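Local coordinates for protein pectate lyase 47 (PDB 1VBL) that is a thermostable, calcium-binding pectate lyase that probably cleaves the polygalacturonate chains of pectin by beta-elimination, at residues A[4-9]-A[159-164]; A[33-36]-A[40-43]; A[12-17]-A[386-391]. All coordinates share one frame; numbering follows the deposited sequence.

Overall arrangement
Contacts 1 and 2 are partly buried and both reach the succession of parallel strands 32-35, 59-63, 134-138 and 156-161; their centres lie 17 Å apart without touching. Contact 3 lies at the surface, its centre 20 Å from that of contact 1 and 35 Å from that of contact 2. The leading chain joins contacts 1 and 3 directly, L8 CD2 lying 3.3 Å from A15 C. Chemistry changes with place: contact 1 rests on a salt bridge with a water beside it, contact 2 on a doubly gripped carboxylate and valine packing from strand 32-35 onto helix 38-44, contact 3 on two tryptophans alone. All three lie away from the calcium site.

Contact 1 (A[4-9]-A[159-164]); sequences GHEVLK and IIRNIE
E6 and R161 meet at about a right angle where the leading chain, 4-9, passes over strand 156-161 of the parallel beta-helix, the fold of polysaccharide lyase family 1. The evidence for a salt bridge is direct: R161 NH1 donates to E6 OE1 at 3.0 Å with an N-H...O angle of 163°. The two flat groups are far from coplanar, their planes standing 57° apart. OE1 lies near the guanidinium plane, at its edge, whereas NH1 approaches this oxygen from above the carboxylate plane. The bond is therefore well aligned for the arginine and tilted for the glutamate. A bend at chi3 (74°) turns the guanidinium out of the line of the R161 chain, while the E6 chain runs on extended beyond CG.

The arginine has a second acidic partner: its NE forms a salt bridge with D203 on the neighbouring strand 200-208. E6 thus completes a network in which one cation faces two acids, which probably favours the charged form of each. K9 NZ comes within 5.9 Å of R161 NH2, but that lysine is paired with D12.

Beside the ion pair, I159 presents its terminal methyl to the backbone: CD1 lies 3.8 Å from E6 O and 4.2 Å from V7 CA. E6 O itself is served by water 1, which donates to it at 3.1 Å. The same water accepts from R161 NH1 at 3.0 Å, in the plane of the guanidinium, where E6 CB also touches the edge at 3.6 Å from NH1.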
# COMPACT_ATOMS: atom_id res chain seq x y z
N GLY A 4 -18.98 11.35 5.78
CA GLY A 4 -18.21 10.94 6.94
C GLY A 4 -19.02 10.06 7.87
O GLY A 4 -18.48 9.43 8.78
N HIS A 5 -20.33 10.03 7.65
CA HIS A 5 -21.24 9.22 8.46
C HIS A 5 -21.37 7.79 7.94
O HIS A 5 -21.89 6.93 8.63
CB HIS A 5 -22.62 9.88 8.50
CG HIS A 5 -22.73 11.00 9.49
ND1 HIS A 5 -21.72 11.91 9.71
CD2 HIS A 5 -23.74 11.36 10.32
CE1 HIS A 5 -22.10 12.77 10.63
NE2 HIS A 5 -23.32 12.46 11.02
N GLU A 6 -20.90 7.55 6.72
CA GLU A 6 -20.98 6.23 6.11
C GLU A 6 -20.00 5.24 6.74
O GLU A 6 -18.85 5.59 7.04
CB GLU A 6 -20.73 6.31 4.61
CG GLU A 6 -21.94 6.76 3.80
CD GLU A 6 -21.63 6.91 2.33
OE1 GLU A 6 -20.79 6.15 1.81
OE2 GLU A 6 -22.24 7.79 1.68
N VAL A 7 -20.46 4.01 6.94
CA VAL A 7 -19.61 2.98 7.52
C VAL A 7 -19.56 1.74 6.64
O VAL A 7 -20.29 1.63 5.66
CB VAL A 7 -20.10 2.59 8.93
CG1 VAL A 7 -20.15 3.83 9.83
CG2 VAL A 7 -21.48 1.93 8.85
N LEU A 8 -18.68 0.81 7.01
CA LEU A 8 -18.50 -0.43 6.28
C LEU A 8 -19.75 -1.32 6.37
O LEU A 8 -20.32 -1.49 7.45
CB LEU A 8 -17.31 -1.19 6.86
CG LEU A 8 -16.92 -2.49 6.15
CD1 LEU A 8 -16.19 -2.14 4.86
CD2 LEU A 8 -16.03 -3.33 7.05
N LYS A 9 -20.17 -1.87 5.24
CA LYS A 9 -21.34 -2.75 5.21
C LYS A 9 -21.10 -3.91 6.16
O LYS A 9 -19.96 -4.33 6.39
CB LYS A 9 -21.60 -3.27 3.79
CG LYS A 9 -21.92 -2.19 2.77
CD LYS A 9 -20.69 -1.84 1.92
CE LYS A 9 -19.53 -1.34 2.78
NZ LYS A 9 -18.31 -1.05 2.03
N ILE A 159 -11.33 4.61 9.04
CA ILE A 159 -11.84 4.64 7.68
C ILE A 159 -11.14 5.75 6.89
O ILE A 159 -11.08 6.89 7.33
CB ILE A 159 -13.36 4.93 7.66
CG1 ILE A 159 -14.13 3.79 8.32
CG2 ILE A 159 -13.83 5.13 6.22
CD1 ILE A 159 -15.65 3.99 8.31
N ILE A 160 -10.62 5.40 5.72
CA ILE A 160 -9.95 6.38 4.85
C ILE A 160 -10.59 6.26 3.48
O ILE A 160 -10.55 5.20 2.85
CB ILE A 160 -8.45 6.08 4.71
CG1 ILE A 160 -7.80 5.93 6.09
CG2 ILE A 160 -7.78 7.20 3.90
CD1 ILE A 160 -7.87 7.16 6.95
N ARG A 161 -11.19 7.34 3.00
CA ARG A 161 -11.86 7.30 1.70
C ARG A 161 -11.79 8.58 0.88
O ARG A 161 -11.59 9.67 1.41
CB ARG A 161 -13.35 6.97 1.88
CG ARG A 161 -13.66 5.75 2.74
CD ARG A 161 -15.17 5.60 2.91
NE ARG A 161 -15.83 5.11 1.70
CZ ARG A 161 -17.15 5.11 1.51
NH1 ARG A 161 -17.96 5.60 2.45
NH2 ARG A 161 -17.66 4.61 0.40
N ASN A 162 -11.97 8.41 -0.42
CA ASN A 162 -12.03 9.50 -1.39
C ASN A 162 -10.84 10.45 -1.48
O ASN A 162 -11.02 11.65 -1.70
CB ASN A 162 -13.31 10.29 -1.15
CG ASN A 162 -13.78 11.04 -2.38
OD1 ASN A 162 -13.73 10.51 -3.49
ND2 ASN A 162 -14.24 12.26 -2.19
N ILE A 163 -9.63 9.92 -1.32
CA ILE A 163 -8.44 10.76 -1.40
C ILE A 163 -7.45 10.22 -2.43
O ILE A 163 -7.30 9.01 -2.59
CB ILE A 163 -7.74 10.84 -0.03
CG1 ILE A 163 -8.65 11.56 0.98
CG2 ILE A 163 -6.40 11.55 -0.16
CD1 ILE A 163 -8.17 11.46 2.41
N GLU A 164 -6.79 11.14 -3.14
CA GLU A 164 -5.78 10.75 -4.10
C GLU A 164 -4.44 10.94 -3.40
O GLU A 164 -4.05 12.06 -3.07
CB GLU A 164 -5.81 11.63 -5.35
CG GLU A 164 -4.66 11.31 -6.30
CD GLU A 164 -4.57 12.27 -7.46
OE1 GLU A 164 -5.46 12.26 -8.33
OE2 GLU A 164 -3.59 13.05 -7.51
O HOH W 1 -17.31 7.25 4.90

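Contact 2 (A[33-36]-A[40-43]); sequences FVVT and ELIQ
T36 grips a single oxygen of E40 from two directions. Its amide N donates to E40 OE1 at 2.7 Å, meeting that oxygen nearly along the C-O axis, with an N-H...O angle of 146°. The hydroxyl OG1 donates to the same E40 OE1, also at 2.7 Å, but from above the carboxylate plane, 48° out of it. Two donors converging on OE1 hold that oxygen in place and restrict the swing of the carboxylate. OG1 can take part because chi1 of T36 (63°) sets it between the backbone N and the carbonyl carbon. Water 2 adds a third donor, bridging E40 OE1 at 3.0 Å to V34 O at 2.9 Å.

Next to this polar group, V35 turns toward the helix. Its CG1 presses on the backbone, only 3.2 Å from E40 O, and its CB lies 3.9 Å from E40 CB. The other methyl, CG2, reaches L41 CD1 at 4.2 Å, and both side chains also rest on I61 of strand 59-63.

Farther out, N37 OD1, just before helix 38-44, accepts from E40 N in the first turn of the helix, and backbone bonds from V35 to Y62 and K64 hold the strand in place. Helix 38-44 connects the parallel strands 32-35 and 59-63 and packs on both, consistent with the N-terminal helix that caps the beta-helix in pectate lyases.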
# COMPACT_ATOMS: atom_id res chain seq x y z
N PHE A 33 -14.18 17.83 11.47
CA PHE A 33 -13.34 18.90 10.95
C PHE A 33 -13.20 18.95 9.44
O PHE A 33 -13.46 17.97 8.74
CB PHE A 33 -11.93 18.81 11.55
CG PHE A 33 -11.90 18.53 13.02
CD1 PHE A 33 -12.13 17.25 13.51
CD2 PHE A 33 -11.63 19.55 13.93
CE1 PHE A 33 -12.09 16.99 14.88
CE2 PHE A 33 -11.59 19.30 15.30
CZ PHE A 33 -11.82 18.01 15.78
N VAL A 34 -12.78 20.11 8.96
CA VAL A 34 -12.50 20.32 7.54
C VAL A 34 -11.08 20.86 7.57
O VAL A 34 -10.82 21.90 8.18
CB VAL A 34 -13.44 21.36 6.92
CG1 VAL A 34 -13.06 21.58 5.46
CG2 VAL A 34 -14.89 20.89 7.01
N VAL A 35 -10.15 20.15 6.94
CA VAL A 35 -8.76 20.58 6.93
C VAL A 35 -8.24 20.86 5.53
O VAL A 35 -8.63 20.21 4.56
CB VAL A 35 -7.86 19.52 7.62
CG1 VAL A 35 -8.31 19.33 9.06
CG2 VAL A 35 -7.91 18.20 6.87
N THR A 36 -7.33 21.84 5.44
CA THR A 36 -6.77 22.24 4.15
C THR A 36 -5.24 22.23 4.10
O THR A 36 -4.65 22.54 3.06
CB THR A 36 -7.27 23.65 3.77
OG1 THR A 36 -6.80 24.60 4.73
CG2 THR A 36 -8.79 23.69 3.75
N GLU A 40 -3.58 21.96 10.14
CA GLU A 40 -4.98 21.73 10.45
C GLU A 40 -5.28 20.23 10.57
O GLU A 40 -6.10 19.82 11.39
CB GLU A 40 -5.88 22.35 9.38
CG GLU A 40 -5.59 23.82 9.12
CD GLU A 40 -6.62 24.47 8.21
OE1 GLU A 40 -7.13 23.84 7.27
OE2 GLU A 40 -6.91 25.74 8.46
N LEU A 41 -4.60 19.43 9.76
CA LEU A 41 -4.80 17.99 9.79
C LEU A 41 -4.32 17.43 11.13
O LEU A 41 -5.04 16.68 11.79
CB LEU A 41 -4.03 17.32 8.64
CG LEU A 41 -4.01 15.78 8.60
CD1 LEU A 41 -5.44 15.24 8.57
CD2 LEU A 41 -3.24 15.32 7.37
N ILE A 42 -3.11 17.80 11.53
CA ILE A 42 -2.56 17.33 12.79
C ILE A 42 -3.37 17.84 13.98
O ILE A 42 -3.51 17.16 14.99
CB ILE A 42 -1.07 17.73 12.93
CG1 ILE A 42 -0.24 16.97 11.89
CG2 ILE A 42 -0.57 17.40 14.34
CD1 ILE A 42 1.24 17.26 11.93
N GLN A 43 -3.92 19.05 13.85
CA GLN A 43 -4.73 19.62 14.92
C GLN A 43 -6.04 18.85 15.03
O GLN A 43 -6.47 18.49 16.13
CB GLN A 43 -5.00 21.11 14.64
CG GLN A 43 -3.72 21.93 14.53
CD GLN A 43 -3.97 23.40 14.26
OE1 GLN A 43 -4.75 23.76 13.38
NE2 GLN A 43 -3.30 24.26 15.02
O HOH W 2 -10.02 24.64 7.44

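Contact 3 (A[12-17]-A[386-391]); sequences DGWAAY and VTWKPM
W14 and W388 carry the whole of this contact: W388 brings the CE3-CZ3-CH2 rim of its six-membered ring against the NE1-CE2-CZ2 side of the W14 indole. As an apolar contact it is close but small: W14 CZ2 lies 3.6 Å from W388 CZ3 and 4.1 Å from W388 CE3, and just 81 Å² of surface is buried, both sides summed. The W14 indole nitrogen joins in by proximity, NE1 being 3.7 Å from W388 CH2.

As an aromatic pair it is near parallel yet strongly slid. The planes differ by 22°, but the five-membered ring of W14 and the six-membered ring of W388 have centroids 5.7 Å apart, so little of one ring lies over the other. This is not a full offset stack, and the ring atoms meet obliquely. A chi1 of 66° leaves CG of W388 flanked by N and C of its own residue, and with the bond from the main chain already aimed at 12-17, the indole extends to W14. P390 CG sits 3.7 Å over one face of that indole, nearer its border than its middle, and T387 OG1 comes level with the ring at its edge.

Outside the pair, the W14 indole meets R271 in a cation-pi contact and F392 with planes at about 55°, while NE1 makes a weak hydrogen bond to Q293 O. Within its own turn, A16 N bonds to G13 O at 2.9 Å and Y17 N to W14 O at 3.0 Å, shaping the short 3-10 segment that bears the tryptophan.

W388 and P390 also rest on H295 of strand 293-303. The pair thus brings together an N-terminal and a C-terminal loop, lying across the outer surface of the parallel beta-helix.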
# COMPACT_ATOMS: atom_id res chain seq x y z
N ASP A 12 -18.93 -6.64 4.50
CA ASP A 12 -17.93 -6.24 3.52
C ASP A 12 -16.48 -6.49 3.94
O ASP A 12 -15.80 -5.60 4.46
CB ASP A 12 -18.11 -4.76 3.14
CG ASP A 12 -17.28 -4.38 1.92
OD1 ASP A 12 -16.63 -5.27 1.35
OD2 ASP A 12 -17.28 -3.20 1.53
N GLY A 13 -16.02 -7.71 3.70
CA GLY A 13 -14.65 -8.07 4.01
C GLY A 13 -14.31 -8.31 5.46
O GLY A 13 -15.13 -8.13 6.36
N TRP A 14 -13.06 -8.71 5.70
CA TRP A 14 -12.59 -8.99 7.04
C TRP A 14 -12.77 -7.85 8.05
O TRP A 14 -12.90 -8.10 9.25
CB TRP A 14 -11.12 -9.41 7.00
CG TRP A 14 -10.90 -10.86 6.69
CD1 TRP A 14 -10.22 -11.39 5.62
CD2 TRP A 14 -11.29 -11.98 7.50
NE1 TRP A 14 -10.16 -12.76 5.72
CE2 TRP A 14 -10.81 -13.15 6.87
CE3 TRP A 14 -12.00 -12.11 8.70
CZ2 TRP A 14 -11.01 -14.43 7.40
CZ3 TRP A 14 -12.20 -13.38 9.23
CH2 TRP A 14 -11.71 -14.52 8.58
N ALA A 15 -12.78 -6.61 7.57
CA ALA A 15 -12.97 -5.46 8.47
C ALA A 15 -14.37 -5.43 9.06
O ALA A 15 -14.65 -4.65 9.98
CB ALA A 15 -12.69 -4.16 7.72
N ALA A 16 -15.26 -6.27 8.54
CA ALA A 16 -16.64 -6.32 9.03
C ALA A 16 -16.75 -7.27 10.23
O ALA A 16 -17.80 -7.35 10.88
CB ALA A 16 -17.58 -6.77 7.92
N TYR A 17 -15.67 -7.99 10.51
CA TYR A 17 -15.66 -8.94 11.62
C TYR A 17 -16.12 -8.31 12.93
O TYR A 17 -15.76 -7.17 13.24
CB TYR A 17 -14.25 -9.51 11.80
CG TYR A 17 -14.15 -10.52 12.92
CD1 TYR A 17 -14.61 -11.82 12.76
CD2 TYR A 17 -13.62 -10.16 14.16
CE1 TYR A 17 -14.55 -12.75 13.81
CE2 TYR A 17 -13.56 -11.07 15.21
CZ TYR A 17 -14.03 -12.36 15.03
OH TYR A 17 -13.97 -13.26 16.07
N VAL A 386 -8.94 -25.70 -0.92
CA VAL A 386 -9.67 -24.85 -0.00
C VAL A 386 -9.33 -25.20 1.44
O VAL A 386 -9.64 -26.30 1.90
CB VAL A 386 -11.20 -25.01 -0.20
CG1 VAL A 386 -11.94 -24.16 0.82
CG2 VAL A 386 -11.59 -24.61 -1.61
N THR A 387 -8.68 -24.28 2.14
CA THR A 387 -8.32 -24.49 3.53
C THR A 387 -9.23 -23.67 4.43
O THR A 387 -9.30 -23.88 5.64
CB THR A 387 -6.85 -24.10 3.81
OG1 THR A 387 -6.60 -22.79 3.29
CG2 THR A 387 -5.90 -25.09 3.17
N TRP A 388 -9.93 -22.71 3.82
CA TRP A 388 -10.87 -21.86 4.53
C TRP A 388 -11.86 -21.32 3.51
O TRP A 388 -11.59 -21.32 2.31
CB TRP A 388 -10.15 -20.71 5.24
CG TRP A 388 -9.51 -19.70 4.32
CD1 TRP A 388 -8.44 -19.90 3.50
CD2 TRP A 388 -9.89 -18.33 4.15
NE1 TRP A 388 -8.13 -18.74 2.83
CE2 TRP A 388 -9.00 -17.76 3.21
CE3 TRP A 388 -10.90 -17.52 4.70
CZ2 TRP A 388 -9.09 -16.42 2.81
CZ3 TRP A 388 -10.99 -16.18 4.30
CH2 TRP A 388 -10.08 -15.65 3.36
N LYS A 389 -13.02 -20.88 3.99
CA LYS A 389 -14.04 -20.35 3.09
C LYS A 389 -14.40 -18.93 3.51
O LYS A 389 -14.91 -18.71 4.61
CB LYS A 389 -15.28 -21.24 3.14
CG LYS A 389 -14.96 -22.73 3.10
CD LYS A 389 -15.26 -23.37 1.76
CE LYS A 389 -16.75 -23.59 1.59
NZ LYS A 389 -17.04 -24.45 0.40
N PRO A 390 -14.13 -17.95 2.64
CA PRO A 390 -14.44 -16.54 2.93
C PRO A 390 -15.94 -16.39 3.16
O PRO A 390 -16.74 -16.87 2.36
CB PRO A 390 -13.99 -15.81 1.68
CG PRO A 390 -12.90 -16.68 1.14
CD PRO A 390 -13.46 -18.07 1.33
N MET A 391 -16.32 -15.72 4.24
CA MET A 391 -17.73 -15.52 4.53
C MET A 391 -18.09 -14.04 4.46
O MET A 391 -19.26 -13.68 4.26
CB MET A 391 -18.05 -16.07 5.92
CG MET A 391 -19.20 -17.07 5.94
SD MET A 391 -18.93 -18.51 4.88
CE MET A 391 -17.98 -19.57 5.96